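Local coordinates for mortality factor 4-like protein 1 (Homo sapiens, PDB 2F5K), which binds Lys-methylated histone H3 tails through its chromo domain, and so probably takes part in gene regulation at chromatin, at residues Lys53-Tyr58 and Asp66-Glu71; Gly26-Cys31 and Leu75-Thr80; Leu37-Cys42 and His57-Asn62. All coordinates share one frame; numbering follows the deposited sequence.

How the contacts relate
Five antiparallel strands form the curved sheet of this chromo domain, and the three contacts tie neighbours in it. Contact 1 pairs strands 51-58 and 67-70 at one edge, contact 3 pairs 37-48 with 51-58, and contact 2 pairs 28-32 with 74-76 at the other edge. Along the chain the segments of contact 2 come first and last, with contacts 3 and 1, which share H57 and Y58, between them. Centres of contacts 1 and 3 lie about 9 Å apart, 2 and 3 about 10 Å, 1 and 2 about 13 Å. C31 of strand 28-32 packs against I56, Y58 and V69 inside the curved sheet, in keeping with a small beta barrel.

Contact 1 (Lys53-Tyr58 and Asp66-Glu71); sequences KYFIHY and DEWVPE
F55 and W68 meet on one face of the hairpin of strands 51-58 and 67-70, at one edge of the chromo domain's curved sheet, as a non-hydrogen-bonded pair with CA atoms 4.3 Å apart. F55 CB sits almost squarely over the six-membered ring of W68 as a CH-pi contact, 3.4 Å from the ring centroid and 4° off its normal. With F55 CG anti to the backbone N (chi1 -177°), the phenyl runs on across the indole, bringing CD1 to 3.3 Å from W68 NE1; the ring planes incline by 43°. K44, on the adjoining strand, makes a cation-pi contact with F55.

Backbone bonds flank this pair. Y54 and V69 exchange N-H and C=O, and I56 and E67 do likewise, with I56 N 2.7 Å from E67 O.

Y54, I56, E67 and V69 turn to the opposite face. I56 CG2 packs 4.1 Å from V69 CB, and C31 of strand 28-32 touches both. The chain of E67 extends past Y58, laying CG against the edge of that ring.

Polar contacts gather at both ends. At one, Y54 OH donates to E71 OE1 at 2.6 Å, reaching the anti side of the carboxylate a little out of its plane. At the other, the D66 carboxylate lies against CB and the CD2 edge of H57, whose NE2 is hydrogen-bonded to W61, and water 1 bridges Y58 N and D66 OD1, its oxygen 2.6 Å from OD1.

The phenol of Y54 is buried: besides giving its proton to E71 it is hydrogen-bonded to F23 N, while E71 OE1 is also hydrogen-bonded to K22 N. Two donors on one carboxylate oxygen would favour the ionised form of E71, and the bonds to K22 and F23 tie the segment before strand 28-32 to this hairpin.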
loop_
_atom_site.group_PDB
_atom_site.type_symbol
_atom_site.label_atom_id
_atom_site.label_comp_id
_atom_site.label_asym_id
_atom_site.label_seq_id
_atom_site.Cartn_x
_atom_site.Cartn_y
_atom_site.Cartn_z
ATOM N N LYS A 53 10.414 6.325 4.461
ATOM C CA LYS A 53 8.993 6.585 4.293
ATOM C C LYS A 53 8.627 6.685 2.823
ATOM O O LYS A 53 9.481 6.873 1.966
ATOM C CB LYS A 53 8.608 7.882 4.999
ATOM C CG LYS A 53 9.045 7.959 6.461
ATOM C CD LYS A 53 8.211 8.980 7.243
ATOM C CE LYS A 53 8.403 8.857 8.749
ATOM N NZ LYS A 53 7.299 9.531 9.493
ATOM N N TYR A 54 7.347 6.551 2.524
ATOM C CA TYR A 54 6.922 6.663 1.139
ATOM C C TYR A 54 5.688 7.509 0.999
ATOM O O TYR A 54 4.719 7.352 1.742
ATOM C CB TYR A 54 6.635 5.293 0.537
ATOM C CG TYR A 54 7.839 4.405 0.455
ATOM C CD1 TYR A 54 8.084 3.456 1.433
ATOM C CD2 TYR A 54 8.733 4.519 -0.594
ATOM C CE1 TYR A 54 9.166 2.634 1.365
ATOM C CE2 TYR A 54 9.827 3.702 -0.674
ATOM C CZ TYR A 54 10.042 2.756 0.308
ATOM O OH TYR A 54 11.144 1.937 0.238
ATOM N N PHE A 55 5.720 8.415 0.041
ATOM C CA PHE A 55 4.534 9.199 -0.229
ATOM C C PHE A 55 3.775 8.438 -1.306
ATOM O O PHE A 55 4.346 8.063 -2.336
ATOM C CB PHE A 55 4.901 10.623 -0.661
ATOM C CG PHE A 55 3.712 11.507 -0.891
ATOM C CD1 PHE A 55 2.864 11.835 0.150
ATOM C CD2 PHE A 55 3.434 11.998 -2.161
ATOM C CE1 PHE A 55 1.741 12.659 -0.068
ATOM C CE2 PHE A 55 2.319 12.814 -2.402
ATOM C CZ PHE A 55 1.466 13.146 -1.355
ATOM N N ILE A 56 2.493 8.179 -1.078
ATOM C CA ILE A 56 1.781 7.388 -2.065
ATOM C C ILE A 56 0.462 7.922 -2.622
ATOM O O ILE A 56 -0.361 8.543 -1.928
ATOM C CB ILE A 56 1.581 5.929 -1.584
ATOM C CG1 ILE A 56 0.169 5.711 -1.097
ATOM C CG2 ILE A 56 2.618 5.494 -0.522
ATOM C CD1 ILE A 56 -0.346 4.394 -1.490
ATOM N N HIS A 57 0.255 7.640 -3.891
ATOM C CA HIS A 57 -1.009 7.957 -4.505
ATOM C C HIS A 57 -1.717 6.643 -4.755
ATOM O O HIS A 57 -1.186 5.757 -5.422
ATOM C CB HIS A 57 -0.829 8.723 -5.821
ATOM C CG HIS A 57 -2.038 8.676 -6.696
ATOM N ND1 HIS A 57 -2.065 7.987 -7.889
ATOM C CD2 HIS A 57 -3.277 9.200 -6.536
ATOM C CE1 HIS A 57 -3.266 8.096 -8.429
ATOM N NE2 HIS A 57 -4.020 8.830 -7.630
ATOM N N TYR A 58 -2.904 6.501 -4.202
ATOM C CA TYR A 58 -3.638 5.288 -4.429
ATOM C C TYR A 58 -4.299 5.434 -5.790
ATOM O O TYR A 58 -4.989 6.439 -6.061
ATOM C CB TYR A 58 -4.640 5.047 -3.319
ATOM C CG TYR A 58 -3.989 4.870 -1.955
ATOM C CD1 TYR A 58 -3.607 5.983 -1.194
ATOM C CD2 TYR A 58 -3.748 3.586 -1.423
ATOM C CE1 TYR A 58 -3.028 5.831 0.062
ATOM C CE2 TYR A 58 -3.173 3.428 -0.184
ATOM C CZ TYR A 58 -2.802 4.556 0.551
ATOM O OH TYR A 58 -2.231 4.431 1.781
ATOM N N ASP A 66 -3.778 11.001 -1.016
ATOM C CA ASP A 66 -2.357 10.718 -1.136
ATOM C C ASP A 66 -1.734 10.905 0.250
ATOM O O ASP A 66 -2.018 11.882 0.941
ATOM C CB ASP A 66 -1.692 11.627 -2.164
ATOM C CG ASP A 66 -2.004 11.232 -3.607
ATOM O OD1 ASP A 66 -3.058 10.620 -3.899
ATOM O OD2 ASP A 66 -1.218 11.505 -4.528
ATOM N N GLU A 67 -0.909 9.958 0.673
ATOM C CA GLU A 67 -0.352 10.031 2.016
ATOM C C GLU A 67 1.035 9.443 2.210
ATOM O O GLU A 67 1.553 8.706 1.368
ATOM C CB GLU A 67 -1.300 9.372 3.019
ATOM C CG GLU A 67 -1.737 7.960 2.666
ATOM C CD GLU A 67 -2.225 7.215 3.890
ATOM O OE1 GLU A 67 -3.107 6.340 3.801
ATOM O OE2 GLU A 67 -1.717 7.524 4.976
ATOM N N TRP A 68 1.635 9.793 3.343
ATOM C CA TRP A 68 2.920 9.244 3.710
ATOM C C TRP A 68 2.675 7.935 4.417
ATOM O O TRP A 68 1.704 7.800 5.170
ATOM C CB TRP A 68 3.681 10.210 4.585
ATOM C CG TRP A 68 4.111 11.360 3.793
ATOM C CD1 TRP A 68 3.428 12.533 3.611
ATOM C CD2 TRP A 68 5.298 11.460 3.016
ATOM N NE1 TRP A 68 4.140 13.364 2.785
ATOM C CE2 TRP A 68 5.294 12.731 2.407
ATOM C CE3 TRP A 68 6.385 10.614 2.789
ATOM C CZ2 TRP A 68 6.319 13.163 1.580
ATOM C CZ3 TRP A 68 7.387 11.037 1.979
ATOM C CH2 TRP A 68 7.357 12.309 1.386
ATOM N N VAL A 69 3.530 6.960 4.148
ATOM C CA VAL A 69 3.316 5.615 4.660
ATOM C C VAL A 69 4.669 5.065 5.034
ATOM O O VAL A 69 5.649 5.373 4.378
ATOM C CB VAL A 69 2.630 4.759 3.556
ATOM C CG1 VAL A 69 3.386 3.477 3.264
ATOM C CG2 VAL A 69 1.200 4.497 3.889
ATOM N N PRO A 70 4.773 4.341 6.140
ATOM C CA PRO A 70 6.045 3.688 6.466
ATOM C C PRO A 70 6.230 2.503 5.523
ATOM O O PRO A 70 5.253 2.048 4.944
ATOM C CB PRO A 70 5.848 3.235 7.909
ATOM C CG PRO A 70 4.414 3.052 8.018
ATOM C CD PRO A 70 3.775 4.165 7.206
ATOM N N GLU A 71 7.464 2.044 5.350
ATOM C CA GLU A 71 7.736 0.921 4.466
ATOM C C GLU A 71 6.879 -0.319 4.729
ATOM O O GLU A 71 6.394 -0.962 3.799
ATOM C CB GLU A 71 9.181 0.503 4.566
ATOM C CG GLU A 71 9.593 -0.354 3.400
ATOM C CD GLU A 71 11.074 -0.290 3.160
ATOM O OE1 GLU A 71 11.482 0.196 2.087
ATOM O OE2 GLU A 71 11.814 -0.724 4.054
HETATM O O HOH W 1 -4.544 8.552 -3.538
#

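Contact 2 (Gly26-Cys31 and Leu75-Thr80)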
loop_
_atom_site.group_PDB
_atom_site.type_symbol
_atom_site.label_atom_id
_atom_site.label_comp_id
_atom_site.label_asym_id
_atom_site.label_seq_id
_atom_site.Cartn_x
_atom_site.Cartn_y
_atom_site.Cartn_z
ATOM N N GLY A 26 7.861 5.899 -8.795
ATOM C CA GLY A 26 7.241 5.405 -10.004
ATOM C C GLY A 26 6.726 3.983 -9.857
ATOM O O GLY A 26 5.788 3.602 -10.536
ATOM N N GLU A 27 7.309 3.217 -8.940
ATOM C CA GLU A 27 6.954 1.803 -8.808
ATOM C C GLU A 27 5.490 1.555 -8.501
ATOM O O GLU A 27 4.964 2.063 -7.525
ATOM C CB GLU A 27 7.819 1.098 -7.759
ATOM C CG GLU A 27 7.624 -0.402 -7.735
ATOM C CD GLU A 27 8.559 -1.070 -6.762
ATOM O OE1 GLU A 27 9.399 -0.375 -6.183
ATOM O OE2 GLU A 27 8.463 -2.283 -6.579
ATOM N N ARG A 28 4.836 0.775 -9.352
ATOM C CA ARG A 28 3.496 0.356 -9.075
ATOM C C ARG A 28 3.606 -0.584 -7.866
ATOM O O ARG A 28 4.485 -1.445 -7.832
ATOM C CB ARG A 28 2.915 -0.361 -10.285
ATOM C CG ARG A 28 1.595 -1.035 -10.055
ATOM C CD ARG A 28 1.052 -1.653 -11.344
ATOM N NE ARG A 28 -0.389 -1.873 -11.356
ATOM C CZ ARG A 28 -1.016 -2.549 -12.316
ATOM N NH1 ARG A 28 -0.309 -3.048 -13.321
ATOM N NH2 ARG A 28 -2.342 -2.731 -12.286
ATOM N N VAL A 29 2.704 -0.429 -6.897
ATOM C CA VAL A 29 2.804 -1.151 -5.632
ATOM C C VAL A 29 1.462 -1.503 -5.033
ATOM O O VAL A 29 0.403 -1.113 -5.507
ATOM C CB VAL A 29 3.608 -0.291 -4.583
ATOM C CG1 VAL A 29 3.316 -0.713 -3.167
ATOM C CG2 VAL A 29 5.129 -0.294 -4.868
ATOM N N LEU A 30 1.497 -2.274 -3.973
ATOM C CA LEU A 30 0.261 -2.562 -3.287
ATOM C C LEU A 30 0.473 -1.924 -1.968
ATOM O O LEU A 30 1.515 -2.104 -1.349
ATOM C CB LEU A 30 0.025 -4.048 -3.135
ATOM C CG LEU A 30 -0.220 -4.794 -4.448
ATOM C CD1 LEU A 30 -0.241 -6.304 -4.161
ATOM C CD2 LEU A 30 -1.535 -4.360 -5.013
ATOM N N CYS A 31 -0.492 -1.166 -1.511
ATOM C CA CYS A 31 -0.271 -0.477 -0.279
ATOM C C CYS A 31 -1.425 -0.728 0.630
ATOM O O CYS A 31 -2.561 -0.711 0.187
ATOM C CB CYS A 31 -0.126 1.033 -0.536
ATOM S SG CYS A 31 0.365 1.978 0.925
ATOM N N LEU A 75 3.784 -3.187 -0.197
ATOM C CA LEU A 75 4.144 -4.532 -0.648
ATOM C C LEU A 75 4.389 -4.480 -2.132
ATOM O O LEU A 75 3.784 -3.669 -2.863
ATOM C CB LEU A 75 3.044 -5.547 -0.360
ATOM C CG LEU A 75 2.780 -5.975 1.094
ATOM C CD1 LEU A 75 1.580 -6.876 1.172
ATOM C CD2 LEU A 75 4.015 -6.719 1.562
ATOM N N LYS A 76 5.307 -5.336 -2.557
ATOM C CA LYS A 76 5.673 -5.499 -3.940
ATOM C C LYS A 76 4.466 -5.974 -4.753
ATOM O O LYS A 76 3.635 -6.731 -4.261
ATOM C CB LYS A 76 6.805 -6.510 -4.005
ATOM C CG LYS A 76 7.988 -6.028 -4.778
ATOM C CD LYS A 76 8.768 -4.969 -4.039
ATOM C CE LYS A 76 9.810 -4.352 -4.941
ATOM N NZ LYS A 76 10.408 -3.180 -4.273
ATOM N N TYR A 77 4.357 -5.505 -5.991
ATOM C CA TYR A 77 3.230 -5.869 -6.836
ATOM C C TYR A 77 3.542 -7.196 -7.516
ATOM O O TYR A 77 3.997 -7.212 -8.641
ATOM C CB TYR A 77 2.969 -4.767 -7.887
ATOM C CG TYR A 77 1.585 -4.848 -8.529
ATOM C CD1 TYR A 77 0.513 -4.151 -8.001
ATOM C CD2 TYR A 77 1.364 -5.634 -9.657
ATOM C CE1 TYR A 77 -0.742 -4.228 -8.584
ATOM C CE2 TYR A 77 0.110 -5.723 -10.253
ATOM C CZ TYR A 77 -0.932 -5.032 -9.708
ATOM O OH TYR A 77 -2.181 -5.141 -10.280
ATOM N N VAL A 78 3.289 -8.299 -6.821
ATOM C CA VAL A 78 3.572 -9.630 -7.324
ATOM C C VAL A 78 2.476 -10.609 -6.969
ATOM O O VAL A 78 1.639 -10.345 -6.067
ATOM C CB VAL A 78 4.937 -10.184 -6.786
ATOM C CG1 VAL A 78 6.101 -9.421 -7.364
ATOM C CG2 VAL A 78 4.983 -10.153 -5.295
ATOM N N ASP A 79 2.482 -11.753 -7.676
ATOM C CA ASP A 79 1.441 -12.775 -7.481
ATOM C C ASP A 79 1.121 -13.097 -6.021
ATOM O O ASP A 79 -0.039 -13.155 -5.640
ATOM C CB ASP A 79 1.730 -14.075 -8.267
ATOM C CG ASP A 79 1.429 -13.930 -9.769
ATOM O OD1 ASP A 79 0.650 -13.011 -10.134
ATOM O OD2 ASP A 79 1.931 -14.671 -10.659
ATOM N N THR A 80 2.140 -13.354 -5.219
ATOM C CA THR A 80 1.934 -13.647 -3.798
ATOM C C THR A 80 1.125 -12.535 -3.099
ATOM O O THR A 80 0.225 -12.812 -2.316
ATOM C CB THR A 80 3.290 -13.774 -3.064
ATOM O OG1 THR A 80 3.899 -15.013 -3.403
ATOM C CG2 THR A 80 3.063 -13.966 -1.539
HETATM O O HOH W 2 6.073 -3.407 -6.744
#
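L30 and L75 form an antiparallel hydrogen-bonded pair, with L30 N to L75 O at 2.9 Å and L75 N to L30 O at 2.8 Å, both nearly straight. Beyond it the strands part, and side chains and a water take over. The guanidinium of R28 lies flat on one face of the Y77 ring, centres 4.2 Å apart and planes at 21°. The extended R28 chain, from CG to NE, carries CD over the ring as well, as a CH-pi contact, while NE goes on to a salt bridge with E39. L30 CD2 comes 3.6 Å from Y77 CD1, the two side chains crossing at about a right angle. At the E27 end, K76 bends at chi2 to bring NZ within 3.1 Å of E27 OE2, a salt bridge. Water 2 stitches the gap: it donates to E27 OE2 and R28 O and accepts from Y77 N, its oxygen 2.8 Å from that nitrogen. Y77 centres an inverse gamma turn. The contact joins edge strand 74-76 to strand 28-32 just before helix 79-98, which has V78 as N-cap and whose N81 and K84 touch L75 and L82 touches Y77; L37 of strand 37-48 packs on both leucines.

Contact 3 (Leu37-Cys42 and His57-Asn62)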
loop_
_atom_site.group_PDB
_atom_site.type_symbol
_atom_site.label_atom_id
_atom_site.label_comp_id
_atom_site.label_asym_id
_atom_site.label_seq_id
_atom_site.Cartn_x
_atom_site.Cartn_y
_atom_site.Cartn_z
ATOM N N LEU A 37 -5.691 -3.938 0.998
ATOM C CA LEU A 37 -4.560 -3.602 0.140
ATOM C C LEU A 37 -5.030 -2.914 -1.153
ATOM O O LEU A 37 -5.962 -3.360 -1.782
ATOM C CB LEU A 37 -3.775 -4.865 -0.212
ATOM C CG LEU A 37 -2.633 -5.227 0.726
ATOM C CD1 LEU A 37 -2.105 -6.607 0.373
ATOM C CD2 LEU A 37 -1.512 -4.205 0.657
ATOM N N TYR A 38 -4.363 -1.853 -1.577
ATOM C CA TYR A 38 -4.774 -1.197 -2.826
ATOM C C TYR A 38 -3.637 -1.053 -3.804
ATOM O O TYR A 38 -2.482 -0.904 -3.427
ATOM C CB TYR A 38 -5.332 0.210 -2.541
ATOM C CG TYR A 38 -6.481 0.218 -1.570
ATOM C CD1 TYR A 38 -6.256 0.227 -0.194
ATOM C CD2 TYR A 38 -7.790 0.208 -2.016
ATOM C CE1 TYR A 38 -7.288 0.212 0.696
ATOM C CE2 TYR A 38 -8.846 0.213 -1.115
ATOM C CZ TYR A 38 -8.574 0.210 0.231
ATOM O OH TYR A 38 -9.597 0.211 1.116
ATOM N N GLU A 39 -3.973 -1.020 -5.079
ATOM C CA GLU A 39 -2.963 -0.760 -6.063
ATOM C C GLU A 39 -2.537 0.664 -5.843
ATOM O O GLU A 39 -3.330 1.479 -5.395
ATOM C CB GLU A 39 -3.521 -0.954 -7.459
ATOM C CG GLU A 39 -2.495 -0.846 -8.564
ATOM C CD GLU A 39 -3.115 -1.050 -9.941
ATOM O OE1 GLU A 39 -4.109 -1.783 -10.069
ATOM O OE2 GLU A 39 -2.596 -0.491 -10.905
ATOM N N ALA A 40 -1.286 0.975 -6.128
ATOM C CA ALA A 40 -0.824 2.308 -5.856
ATOM C C ALA A 40 0.506 2.550 -6.486
ATOM O O ALA A 40 1.164 1.599 -6.924
ATOM C CB ALA A 40 -0.733 2.535 -4.354
ATOM N N LYS A 41 0.895 3.826 -6.500
ATOM C CA LYS A 41 2.167 4.296 -7.040
ATOM C C LYS A 41 3.025 4.947 -5.949
ATOM O O LYS A 41 2.525 5.641 -5.060
ATOM C CB LYS A 41 1.930 5.334 -8.153
ATOM C CG LYS A 41 2.275 4.856 -9.532
ATOM C CD LYS A 41 1.388 3.655 -9.932
ATOM C CE LYS A 41 1.534 3.320 -11.415
ATOM N NZ LYS A 41 0.528 2.295 -11.862
ATOM N N CYS A 42 4.324 4.727 -6.040
ATOM C CA CYS A 42 5.259 5.323 -5.117
ATOM C C CYS A 42 5.744 6.664 -5.690
ATOM O O CYS A 42 6.715 6.720 -6.451
ATOM C CB CYS A 42 6.428 4.372 -4.907
ATOM S SG CYS A 42 7.781 5.090 -3.955
ATOM N N HIS A 57 0.255 7.640 -3.891
ATOM C CA HIS A 57 -1.009 7.957 -4.505
ATOM C C HIS A 57 -1.717 6.643 -4.755
ATOM O O HIS A 57 -1.186 5.757 -5.422
ATOM C CB HIS A 57 -0.829 8.723 -5.821
ATOM C CG HIS A 57 -2.038 8.676 -6.696
ATOM N ND1 HIS A 57 -2.065 7.987 -7.889
ATOM C CD2 HIS A 57 -3.277 9.200 -6.536
ATOM C CE1 HIS A 57 -3.266 8.096 -8.429
ATOM N NE2 HIS A 57 -4.020 8.830 -7.630
ATOM N N TYR A 58 -2.904 6.501 -4.202
ATOM C CA TYR A 58 -3.638 5.288 -4.429
ATOM C C TYR A 58 -4.299 5.434 -5.790
ATOM O O TYR A 58 -4.989 6.439 -6.061
ATOM C CB TYR A 58 -4.640 5.047 -3.319
ATOM C CG TYR A 58 -3.989 4.870 -1.955
ATOM C CD1 TYR A 58 -3.607 5.983 -1.194
ATOM C CD2 TYR A 58 -3.748 3.586 -1.423
ATOM C CE1 TYR A 58 -3.028 5.831 0.062
ATOM C CE2 TYR A 58 -3.173 3.428 -0.184
ATOM C CZ TYR A 58 -2.802 4.556 0.551
ATOM O OH TYR A 58 -2.231 4.431 1.781
ATOM N N SER A 59 -4.053 4.449 -6.652
ATOM C CA SER A 59 -4.572 4.502 -8.004
ATOM C C SER A 59 -6.079 4.479 -8.063
ATOM O O SER A 59 -6.751 3.737 -7.349
ATOM C CB SER A 59 -3.955 3.436 -8.904
ATOM O OG SER A 59 -3.810 2.227 -8.216
ATOM N N GLY A 60 -6.609 5.338 -8.923
ATOM C CA GLY A 60 -8.042 5.474 -9.053
ATOM C C GLY A 60 -8.586 6.264 -7.879
ATOM O O GLY A 60 -9.788 6.334 -7.676
ATOM N N TRP A 61 -7.692 6.857 -7.096
ATOM C CA TRP A 61 -8.106 7.599 -5.914
ATOM C C TRP A 61 -7.721 9.059 -6.042
ATOM O O TRP A 61 -6.637 9.403 -6.517
ATOM C CB TRP A 61 -7.484 7.020 -4.632
ATOM C CG TRP A 61 -8.157 5.785 -4.084
ATOM C CD1 TRP A 61 -8.799 4.802 -4.793
ATOM C CD2 TRP A 61 -8.237 5.391 -2.708
ATOM N NE1 TRP A 61 -9.276 3.836 -3.943
ATOM C CE2 TRP A 61 -8.940 4.171 -2.657
ATOM C CE3 TRP A 61 -7.776 5.946 -1.504
ATOM C CZ2 TRP A 61 -9.191 3.504 -1.463
ATOM C CZ3 TRP A 61 -8.028 5.278 -0.321
ATOM C CH2 TRP A 61 -8.730 4.077 -0.308
ATOM N N ASN A 62 -8.621 9.918 -5.596
ATOM C CA ASN A 62 -8.381 11.339 -5.633
ATOM C C ASN A 62 -7.141 11.697 -4.807
ATOM O O ASN A 62 -6.917 11.167 -3.724
ATOM C CB ASN A 62 -9.640 12.084 -5.181
ATOM C CG ASN A 62 -10.876 11.710 -6.025
ATOM O OD1 ASN A 62 -10.817 11.662 -7.260
ATOM N ND2 ASN A 62 -11.990 11.446 -5.357
HETATM O O HOH W 3 -6.508 1.376 -5.451
#
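Y38 and W61 are brought together by like first torsions: in both, CG stands anti to the carbonyl carbon, at chi1 -56° in Y38 and -79° in W61. They face each other across a beta hairpin of the chromo domain barrel, from strand 37-48 to the type II turn Y58-W61 that begins on the last residue of strand 51-58. The edge of the indole points at one face of the phenol ring, an edge-to-face pair with planes at 60° and centroids 4.7 Å apart. W61 CZ2 leads, coming within 3.3 Å of Y38 CE2. The indole is also backed by Y58 CB over one face, and Y38 CB rests near the edge of the Y58 ring, 3.9 Å from CD2. W61 further meets W65 and H33 edge-to-face. Such a cluster of aromatic side chains is consistent with the cage in which chromo domains receive a methylated lysine, though no peptide is present here.

Farther along, the pairing is regular: K41 N bonds H57 O at 3.0 Å, and H57 N returns to K41 O. A40 fills the next, non-hydrogen-bonded position opposite Y58, its CB against H57 O.

Where the strand gives way to the turn, E39 O collects several weaker partners. S59 OG occupies the crowded position between its backbone N and carbonyl carbon, and from there it donates a weak bond to E39 O; S59 N adds a second, at 3.3 Å. Water 3 bridges E39 O and S59 O, donating to both. The E39 carboxylate, meanwhile, turns to R28 in a salt bridge.

The imidazole of H57, the residue before the turn, reaches over to its last residue: H57 NE2 donates to W61 O at 2.9 Å, in the plane of the carbonyl but somewhat tilted from that of the imidazole.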